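EGF family domain-containing protein (PDB 4Z80) binds a peptide from its partner RON2L1 and probably acts, like other AMA proteins, in moving-junction formation as Toxoplasma gondii invades host cells. Local coordinates at residues Cys255-Leu258 and Ser259-Thr263; Ala451-Pro454 and Ser455-Ile458. All coordinates share one frame; numbering follows the deposited sequence.

Contact 1: residues Cys255-Leu258 and Ser259-Thr263; sequences CSIL and SRCTT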
ATOM      1  N   CYS A 255       1.802   9.350  -0.295  1.00 14.71           N
ATOM      2  CA  CYS A 255       1.384   8.287  -1.199  1.00 14.99           C
ATOM      3  C   CYS A 255       0.011   7.747  -0.780  1.00 14.49           C
ATOM      4  O   CYS A 255      -0.847   7.497  -1.631  1.00 14.74           O
ATOM      5  CB  CYS A 255       2.443   7.184  -1.216  1.00 17.56           C
ATOM      6  SG  CYS A 255       2.144   5.861  -2.407  1.00 19.32           S
ATOM      7  N   SER A 256      -0.216   7.588   0.524  1.00 12.40           N
ATOM      8  CA  SER A 256      -1.527   7.131   1.008  1.00 13.10           C
ATOM      9  C   SER A 256      -2.641   8.123   0.636  1.00 13.96           C
ATOM     10  O   SER A 256      -3.775   7.714   0.381  1.00 13.84           O
ATOM     11  CB  SER A 256      -1.513   6.893   2.529  1.00 15.52           C
ATOM     12  OG  SER A 256      -1.581   8.099   3.284  1.00 14.54           O
ATOM     13  N   ILE A 257      -2.318   9.417   0.587  1.00 14.47           N
ATOM     14  CA  ILE A 257      -3.312  10.423   0.231  1.00 14.05           C
ATOM     15  C   ILE A 257      -3.760  10.224  -1.213  1.00 10.48           C
ATOM     16  O   ILE A 257      -4.939  10.398  -1.533  1.00 14.32           O
ATOM     17  CB  ILE A 257      -2.764  11.862   0.425  1.00 11.96           C
ATOM     18  CG1 ILE A 257      -2.636  12.180   1.921  1.00 15.92           C
ATOM     19  CG2 ILE A 257      -3.666  12.905  -0.272  1.00 16.80           C
ATOM     20  CD1 ILE A 257      -1.966  13.522   2.226  1.00 19.07           C
ATOM     21  N   LEU A 258      -2.830   9.871  -2.099  1.00 13.45           N
ATOM     22  CA  LEU A 258      -3.209   9.590  -3.478  1.00 12.23           C
ATOM     23  C   LEU A 258      -4.272   8.492  -3.513  1.00 13.74           C
ATOM     24  O   LEU A 258      -5.252   8.597  -4.240  1.00 13.01           O
ATOM     25  CB  LEU A 258      -1.991   9.189  -4.322  1.00 15.15           C
ATOM     26  CG  LEU A 258      -2.287   8.883  -5.796  1.00 13.74           C
ATOM     27  CD1 LEU A 258      -2.895  10.097  -6.510  1.00 17.10           C
ATOM     28  CD2 LEU A 258      -1.028   8.419  -6.516  1.00 14.12           C
ATOM     29  N   SER A 259      -4.104   7.450  -2.702  1.00 13.02           N
ATOM     30  CA  SER A 259      -5.119   6.403  -2.620  1.00 12.02           C
ATOM     31  C   SER A 259      -6.438   6.894  -2.042  1.00 12.49           C
ATOM     32  O   SER A 259      -7.504   6.647  -2.604  1.00 14.64           O
ATOM     33  CB  SER A 259      -4.622   5.228  -1.775  1.00 13.95           C
ATOM     34  OG  SER A 259      -5.735   4.419  -1.400  1.00 13.67           O
ATOM     35  N   ARG A 260      -6.361   7.580  -0.906  1.00 12.32           N
ATOM     36  CA  ARG A 260      -7.548   8.096  -0.233  1.00 11.60           C
ATOM     37  C   ARG A 260      -8.453   8.849  -1.198  1.00 12.18           C
ATOM     38  O   ARG A 260      -9.676   8.695  -1.193  1.00 14.86           O
ATOM     39  CB  ARG A 260      -7.129   9.022   0.911  1.00 13.52           C
ATOM     40  CG  ARG A 260      -8.284   9.699   1.605  1.00 14.49           C
ATOM     41  CD  ARG A 260      -7.812  10.642   2.684  1.00 16.40           C
ATOM     42  NE  ARG A 260      -8.934  11.351   3.270  1.00 14.60           N
ATOM     43  CZ  ARG A 260      -8.824  12.257   4.237  1.00 16.62           C
ATOM     44  NH1 ARG A 260      -7.634  12.577   4.717  1.00 16.03           N
ATOM     45  NH2 ARG A 260      -9.912  12.843   4.717  1.00 17.94           N
ATOM     46  N   CYS A 261      -7.831   9.659  -2.039  1.00 14.53           N
ATOM     47  CA  CYS A 261      -8.572  10.638  -2.822  1.00 14.39           C
ATOM     48  C   CYS A 261      -9.093  10.123  -4.162  1.00 18.92           C
ATOM     49  O   CYS A 261      -9.926  10.784  -4.783  1.00 16.55           O
ATOM     50  CB  CYS A 261      -7.694  11.865  -3.073  1.00 13.50           C
ATOM     51  SG  CYS A 261      -7.226  12.751  -1.580  1.00 17.12           S
ATOM     52  N   THR A 262      -8.619   8.965  -4.615  1.00 15.46           N
ATOM     53  CA  THR A 262      -8.925   8.511  -5.975  1.00 12.83           C
ATOM     54  C   THR A 262      -9.905   7.337  -6.069  1.00 13.82           C
ATOM     55  O   THR A 262     -10.166   6.851  -7.162  1.00 14.70           O
ATOM     56  CB  THR A 262      -7.640   8.106  -6.736  1.00 12.39           C
ATOM     57  OG1 THR A 262      -6.885   7.152  -5.971  1.00 14.90           O
ATOM     58  CG2 THR A 262      -6.779   9.325  -7.012  1.00 15.86           C
ATOM     59  N   THR A 263     -10.457   6.891  -4.941  1.00 13.55           N
ATOM     60  CA  THR A 263     -11.450   5.818  -4.938  1.00 12.84           C
ATOM     61  C   THR A 263     -12.535   5.981  -6.005  1.00 14.71           C
ATOM     62  O   THR A 263     -12.830   5.046  -6.753  1.00 14.58           O
ATOM     63  CB  THR A 263     -12.120   5.723  -3.548  1.00 12.82           C
ATOM     64  OG1 THR A 263     -11.168   5.202  -2.605  1.00 14.60           O
ATOM     65  CG2 THR A 263     -13.375   4.841  -3.562  1.00 15.93           C
TER
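The last turns of helix 252-262, in a region of apical membrane antigen family sequence, are joined by i to i+4 contacts, of which Leu258 with Thr262 involves a side-chain donor. Thr262 OG1 gives its hydrogen to Leu258 O at 2.8 Å. A chi1 of 53° sets this hydroxyl between the backbone N and the carbonyl carbon, facing back up the helix, and it meets the acceptor 24° from the carbonyl plane. The methyl of the same side chain lies near the leucine: Thr262 CG2 is 4.0 Å from Leu258 CD1, the two side chains crossing at a slant.

One residue earlier, Ile257 pairs with Cys261 through both backbone and side chain. Cys261 N donates to Ile257 O at 3.0 Å, while Ile257 CG2, held anti to its own backbone N, packs against Cys261 SG at 3.8 Å. Arg260 N to Ser256 O is shorter, 2.9 Å, and nearly straight at 169°; Ser259 N to Cys255 O, at 3.4 Å, is weak.

Beyond the helix, Cys255 is disulfide-bonded to Cys289 and Cys261 to Cys183. Ser259 OG bonds Leu278 O and Ser334 OG, and the extended Arg260 side chain reaches Glu177 O and forms a cation-pi contact with Trp30.

The buried threonine hydroxyl is thus satisfied within its own helix, by a carbonyl one turn back. In addition to the i to i+4 bonds, the two disulfides, one towards each end of residues 255-262, imply a segment tied covalently to other parts of the chain.

Contact 2: residues Ala451-Pro454 and Ser455-Ile458; sequences AVDP and SIAI
Asp453 and Ser455 form an Asx turn with proline at its centre: Ser455 N donates to Asp453 OD1 at 2.9 Å, with an N-H...O angle of 157°. The carboxylate reaches this donor because its CG stands anti to the backbone N (chi1 -172°), which lays it beside its own carbonyl carbon and over the following peptide.

OD1 takes a second bond, from Ser455 OG at 2.8 Å in one of the two modelled conformers of the serine, which makes this bond less certain than the backbone one. Both donors come to OD1 from the same face of the carboxylate, above its plane and not within it, the amide being 55° out. One acceptor oxygen therefore serves the amide and the hydroxyl of a single residue.

Two successive backbone turns continue the motif. Ile456 N makes a weak bond to Asp453 O, 3.3 Å long, and Ala457 N bonds Pro454 O at 3.2 Å, again from above the carbonyl plane. The pair makes a short 3-10 segment. Ile456 crosses Asp453 at about a right angle: Ile456 CG1 lies 3.3 Å from Asp453 O, and Ile456 CD1 makes a light apolar contact with Ala451 CB at 4.2 Å.

Outside the loop, Ala451 shares a backbone hydrogen bond with Arg347, and Ile458 does so with Pro349 and Lys351. Pro454 packs on Met444 of strand 443-447 and Ala378 of helix 378-387. Proline brings no amide hydrogen to the turn; the chemistry implies a turn in which Asp453 OD1 and the carbonyls of Asp453 and Pro454 take up the amides of residues 455-457, the carboxylate's negative charge probably strengthening the amide bond to OD1.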
ATOM      1  N   ALA A 451      12.810  -2.113   7.568  1.00 11.93           N
ATOM      2  CA  ALA A 451      13.547  -2.791   6.506  1.00 10.83           C
ATOM      3  C   ALA A 451      14.576  -3.743   7.143  1.00 11.28           C
ATOM      4  O   ALA A 451      14.919  -3.596   8.324  1.00 13.62           O
ATOM      5  CB  ALA A 451      14.221  -1.787   5.588  1.00 11.80           C
ATOM      6  N   VAL A 452      15.065  -4.710   6.369  1.00 12.23           N
ATOM      7  CA  VAL A 452      15.916  -5.763   6.933  1.00 11.54           C
ATOM      8  C   VAL A 452      17.363  -5.759   6.455  1.00 15.22           C
ATOM      9  O   VAL A 452      18.095  -6.690   6.745  1.00 16.28           O
ATOM     10  CB  VAL A 452      15.325  -7.175   6.659  1.00 12.00           C
ATOM     11  CG1 VAL A 452      13.920  -7.276   7.225  1.00 14.17           C
ATOM     12  CG2 VAL A 452      15.323  -7.520   5.174  1.00 11.42           C
ATOM     13  N   ASP A 453      17.789  -4.711   5.750  1.00 13.11           N
ATOM     14  CA  ASP A 453      19.185  -4.595   5.326  1.00 14.93           C
ATOM     15  C   ASP A 453      20.046  -4.060   6.471  1.00 15.18           C
ATOM     16  O   ASP A 453      19.918  -2.905   6.850  1.00 14.37           O
ATOM     17  CB  ASP A 453      19.293  -3.673   4.113  1.00 13.97           C
ATOM     18  CG  ASP A 453      20.687  -3.661   3.499  1.00 17.75           C
ATOM     19  OD1 ASP A 453      21.626  -4.262   4.074  1.00 15.63           O
ATOM     20  OD2 ASP A 453      20.839  -3.038   2.429  1.00 19.51           O
ATOM     21  N   PRO A 454      20.932  -4.897   7.034  1.00 13.52           N
ATOM     22  CA  PRO A 454      21.736  -4.371   8.138  1.00 12.64           C
ATOM     23  C   PRO A 454      22.699  -3.265   7.701  1.00 13.96           C
ATOM     24  O   PRO A 454      23.134  -2.484   8.549  1.00 13.25           O
ATOM     25  CB  PRO A 454      22.503  -5.608   8.631  1.00 14.91           C
ATOM     26  CG  PRO A 454      22.518  -6.537   7.485  1.00 18.61           C
ATOM     27  CD  PRO A 454      21.233  -6.315   6.751  1.00 14.70           C
ATOM     28  N   SER A 455      22.997  -3.177   6.407  1.00 13.71           N
ATOM     29  CA  SER A 455      24.005  -2.229   5.935  0.65 14.60           C
ATOM     30  C   SER A 455      23.490  -0.790   5.898  1.00 17.65           C
ATOM     31  O   SER A 455      24.281   0.146   5.751  1.00 18.11           O
ATOM     32  CB  SER A 455      24.518  -2.633   4.549  0.65 16.86           C
ATOM     33  OG  SER A 455      23.571  -2.364   3.528  0.65 18.13           O
ATOM     34  N   ILE A 456      22.179  -0.601   6.038  1.00 12.76           N
ATOM     35  CA  ILE A 456      21.615   0.753   6.091  1.00 13.28           C
ATOM     36  C   ILE A 456      21.289   1.188   7.518  1.00 11.73           C
ATOM     37  O   ILE A 456      20.736   2.270   7.732  1.00 14.32           O
ATOM     38  CB  ILE A 456      20.330   0.894   5.233  1.00 14.17           C
ATOM     39  CG1 ILE A 456      19.152   0.101   5.820  1.00 15.09           C
ATOM     40  CG2 ILE A 456      20.627   0.467   3.790  1.00 17.74           C
ATOM     41  CD1 ILE A 456      17.853   0.298   5.063  1.00 15.08           C
ATOM     42  N   ALA A 457      21.629   0.358   8.500  1.00 11.82           N
ATOM     43  CA  ALA A 457      21.269   0.660   9.874  1.00 12.30           C
ATOM     44  C   ALA A 457      21.858   1.992  10.332  1.00 13.38           C
ATOM     45  O   ALA A 457      22.980   2.355   9.968  1.00 14.52           O
ATOM     46  CB  ALA A 457      21.724  -0.458  10.806  1.00 13.55           C
ATOM     47  N   ILE A 458      21.089   2.706  11.140  1.00 13.04           N
ATOM     48  CA  ILE A 458      21.556   3.956  11.726  1.00 14.40           C
ATOM     49  C   ILE A 458      21.298   3.998  13.229  1.00 16.01           C
ATOM     50  O   ILE A 458      20.733   3.074  13.812  1.00 13.47           O
ATOM     51  CB  ILE A 458      20.896   5.180  11.050  1.00 18.78           C
ATOM     52  CG1 ILE A 458      19.389   5.191  11.303  1.00 18.66           C
ATOM     53  CG2 ILE A 458      21.197   5.190   9.561  1.00 19.17           C
ATOM     54  CD1 ILE A 458      18.666   6.428  10.727  1.00 20.74           C
TER

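Contact 1 precedes contact 2 along the chain, and the two lie on opposite sides of its centre, with their own centres 29 Å apart and their nearest atoms about 16 Å apart. They share no helix or strand. Helix 252-262 packs on strands 280-283 and 289-291 of one antiparallel sheet; the 451-458 loop follows strand 443-447, an outer strand of the other four-stranded sheet, and rests against helix 378-387. Residues around strand 329-332 come near both: Ser327 touches contact 2 and Ser334 touches contact 1. The two are therefore independent local elements in different parts of the crystallised AMA4 region, both hydrogen-bonded within themselves, contact 1 also carrying two disulfide cysteines.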